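PDB 3HL6: pathogenicity island protein from Staphylococcus aureus subsp. aureus, which is of unknown function but is encoded as ORF9 on a staphylococcal pathogenicity island and forms a two-fold symmetric pair in the crystal. Local coordinates for the interface of chains A and B. Residues are numbered along the deposited sequence; one frame, centred on the assembly and turned at random. Chains: chain A/B, Pathogenicity island protein.

The interface of chains A and B. Residues chain A 80-81, 84; chain B 10-12, 87.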
ATOM      1  N   ILE A  80       2.279  -2.528  -4.513  1.00 43.99           N
ATOM      2  CA  ILE A  80       2.430  -2.683  -3.079  1.00 43.54           C
ATOM      3  C   ILE A  80       3.909  -2.919  -2.726  1.00 43.75           C
ATOM      4  O   ILE A  80       4.385  -2.552  -1.646  1.00 43.31           O
ATOM      5  CB  ILE A  80       1.564  -3.855  -2.615  1.00 43.40           C
ATOM      6  CG1 ILE A  80       0.127  -3.639  -3.095  1.00 43.80           C
ATOM      7  CG2 ILE A  80       1.614  -4.017  -1.112  1.00 43.51           C
ATOM      8  CD1 ILE A  80      -0.846  -4.814  -2.822  1.00 42.53           C
ATOM      9  N   ARG A  81       4.648  -3.519  -3.655  1.00 43.62           N
ATOM     10  CA  ARG A  81       5.985  -3.954  -3.338  1.00 43.83           C
ATOM     11  C   ARG A  81       6.944  -2.786  -3.363  1.00 43.48           C
ATOM     12  O   ARG A  81       7.975  -2.782  -2.663  1.00 43.41           O
ATOM     13  CB  ARG A  81       6.435  -5.053  -4.289  1.00 44.41           C
ATOM     14  CG  ARG A  81       6.228  -6.438  -3.711  1.00 45.66           C
ATOM     15  CD  ARG A  81       6.682  -7.479  -4.692  1.00 50.61           C
ATOM     16  NE  ARG A  81       5.957  -8.730  -4.517  1.00 54.49           N
ATOM     17  CZ  ARG A  81       5.642  -9.549  -5.519  1.00 57.00           C
ATOM     18  NH1 ARG A  81       6.001  -9.228  -6.768  1.00 57.98           N
ATOM     19  NH2 ARG A  81       4.960 -10.673  -5.277  1.00 54.89           N
ATOM     20  N   GLU A  84       6.672  -1.149   0.020  1.00 44.79           N
ATOM     21  CA  GLU A  84       7.595  -1.781   0.972  1.00 46.02           C
ATOM     22  C   GLU A  84       9.060  -1.494   0.657  1.00 45.85           C
ATOM     23  O   GLU A  84       9.818  -1.004   1.509  1.00 45.59           O
ATOM     24  CB  GLU A  84       7.300  -3.265   1.056  1.00 46.10           C
ATOM     25  CG  GLU A  84       5.834  -3.448   1.352  1.00 48.95           C
ATOM     26  CD  GLU A  84       5.494  -4.810   1.903  1.00 53.97           C
ATOM     27  OE1 GLU A  84       6.106  -5.799   1.433  1.00 57.38           O
ATOM     28  OE2 GLU A  84       4.597  -4.881   2.783  1.00 54.30           O
TER
ATOM     29  N   PHE B  10       3.329 -10.366   1.865  1.00 48.58           N
ATOM     30  CA  PHE B  10       4.068  -9.137   2.058  1.00 47.29           C
ATOM     31  C   PHE B  10       4.521  -9.030   3.472  1.00 46.58           C
ATOM     32  O   PHE B  10       4.095  -9.775   4.326  1.00 46.51           O
ATOM     33  CB  PHE B  10       3.209  -7.897   1.742  1.00 47.27           C
ATOM     34  CG  PHE B  10       2.595  -7.920   0.384  1.00 45.07           C
ATOM     35  CD1 PHE B  10       3.240  -7.350  -0.680  1.00 43.68           C
ATOM     36  CD2 PHE B  10       1.380  -8.513   0.173  1.00 45.25           C
ATOM     37  CE1 PHE B  10       2.680  -7.361  -1.929  1.00 43.82           C
ATOM     38  CE2 PHE B  10       0.811  -8.536  -1.089  1.00 46.31           C
ATOM     39  CZ  PHE B  10       1.457  -7.948  -2.133  1.00 44.93           C
ATOM     40  N   GLU B  11       5.377  -8.064   3.720  1.00 46.01           N
ATOM     41  CA  GLU B  11       5.809  -7.809   5.057  1.00 45.75           C
ATOM     42  C   GLU B  11       4.663  -7.354   5.962  1.00 45.56           C
ATOM     43  O   GLU B  11       4.719  -7.544   7.180  1.00 45.58           O
ATOM     44  CB  GLU B  11       6.920  -6.775   5.009  1.00 45.88           C
ATOM     45  CG  GLU B  11       7.355  -6.297   6.353  1.00 48.16           C
ATOM     46  CD  GLU B  11       8.609  -5.419   6.279  1.00 51.57           C
ATOM     47  OE1 GLU B  11       9.235  -5.328   5.183  1.00 48.88           O
ATOM     48  OE2 GLU B  11       8.957  -4.834   7.342  1.00 53.43           O
ATOM     49  N   THR B  12       3.615  -6.744   5.390  1.00 45.14           N
ATOM     50  CA  THR B  12       2.449  -6.363   6.211  1.00 44.35           C
ATOM     51  C   THR B  12       1.202  -7.126   5.808  1.00 43.18           C
ATOM     52  O   THR B  12       0.985  -7.400   4.628  1.00 43.59           O
ATOM     53  CB  THR B  12       2.113  -4.828   6.156  1.00 44.41           C
ATOM     54  OG1 THR B  12       1.555  -4.495   4.874  1.00 44.62           O
ATOM     55  CG2 THR B  12       3.333  -3.979   6.439  1.00 44.48           C
ATOM     56  N   TYR B  87       5.990   1.322   8.684  1.00 48.37           N
ATOM     57  CA  TYR B  87       7.424   1.588   8.502  1.00 48.73           C
ATOM     58  C   TYR B  87       7.844   2.862   9.205  1.00 49.32           C
ATOM     59  O   TYR B  87       8.913   2.934   9.773  1.00 49.56           O
ATOM     60  CB  TYR B  87       7.818   1.643   7.012  1.00 48.23           C
ATOM     61  CG  TYR B  87       7.763   0.290   6.341  1.00 48.84           C
ATOM     62  CD1 TYR B  87       8.764  -0.681   6.584  1.00 48.45           C
ATOM     63  CD2 TYR B  87       6.696  -0.047   5.494  1.00 47.48           C
ATOM     64  CE1 TYR B  87       8.701  -1.940   5.998  1.00 46.42           C
ATOM     65  CE2 TYR B  87       6.623  -1.300   4.893  1.00 47.09           C
ATOM     66  CZ  TYR B  87       7.627  -2.247   5.155  1.00 47.32           C
ATOM     67  OH  TYR B  87       7.557  -3.480   4.566  1.00 43.23           O
TER
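A:Glu84 reaches from helix 77-88 of chain A toward the loop of chain B that holds B:Phe10, B:Glu11 and B:Thr12, and gives most of the surface that chain A hides in this patch. Its chain is extended beyond CG. OE1 of A:Glu84 accepts a weak hydrogen bond from the backbone N of B:Glu11 at 3.3 Å, nearly straight with 164° at the hydrogen. A second weak bond, more bent, runs from the N of B:Thr12 to OE2 of A:Glu84 at 3.4 Å. The carboxylate thus faces two successive backbone N-H groups, one to each oxygen, which may limit its rotation although both bonds are weak.

The close apolar packing lies one helical turn back. With chi1 of A:Ile80 at -54°, CG2 is anti to the backbone N and turned onto one face of the B:Phe10 ring, offset toward the rim and 3.6 Å from CE1 of that ring. At the edge of the same ring and in its plane lies OE1 of A:Glu84, the carboxylate standing almost perpendicular (85°) to the ring.

On the other flank of A:Glu84, the hydroxyl OH of B:Tyr87 comes to 3.5 Å from CB of A:Glu84. Within chain B, OH of B:Tyr87 donates to OE1 of B:Glu11 at 2.6 Å, from above the carboxylate plane. OE1 of B:Glu11 and OE1 of A:Glu84 are 4.9 Å apart and would repel if both groups are ionised, which the tyrosine bond may ease. The looser side is at A:Arg81, where CG comes no nearer than 4.1 Å to CE1 of B:Phe10.

With its symmetry twin, this patch joins helix 77-88 of each chain to the partner's N-terminal loop, and may help hold a dimer together if the crystal pair is the biological one.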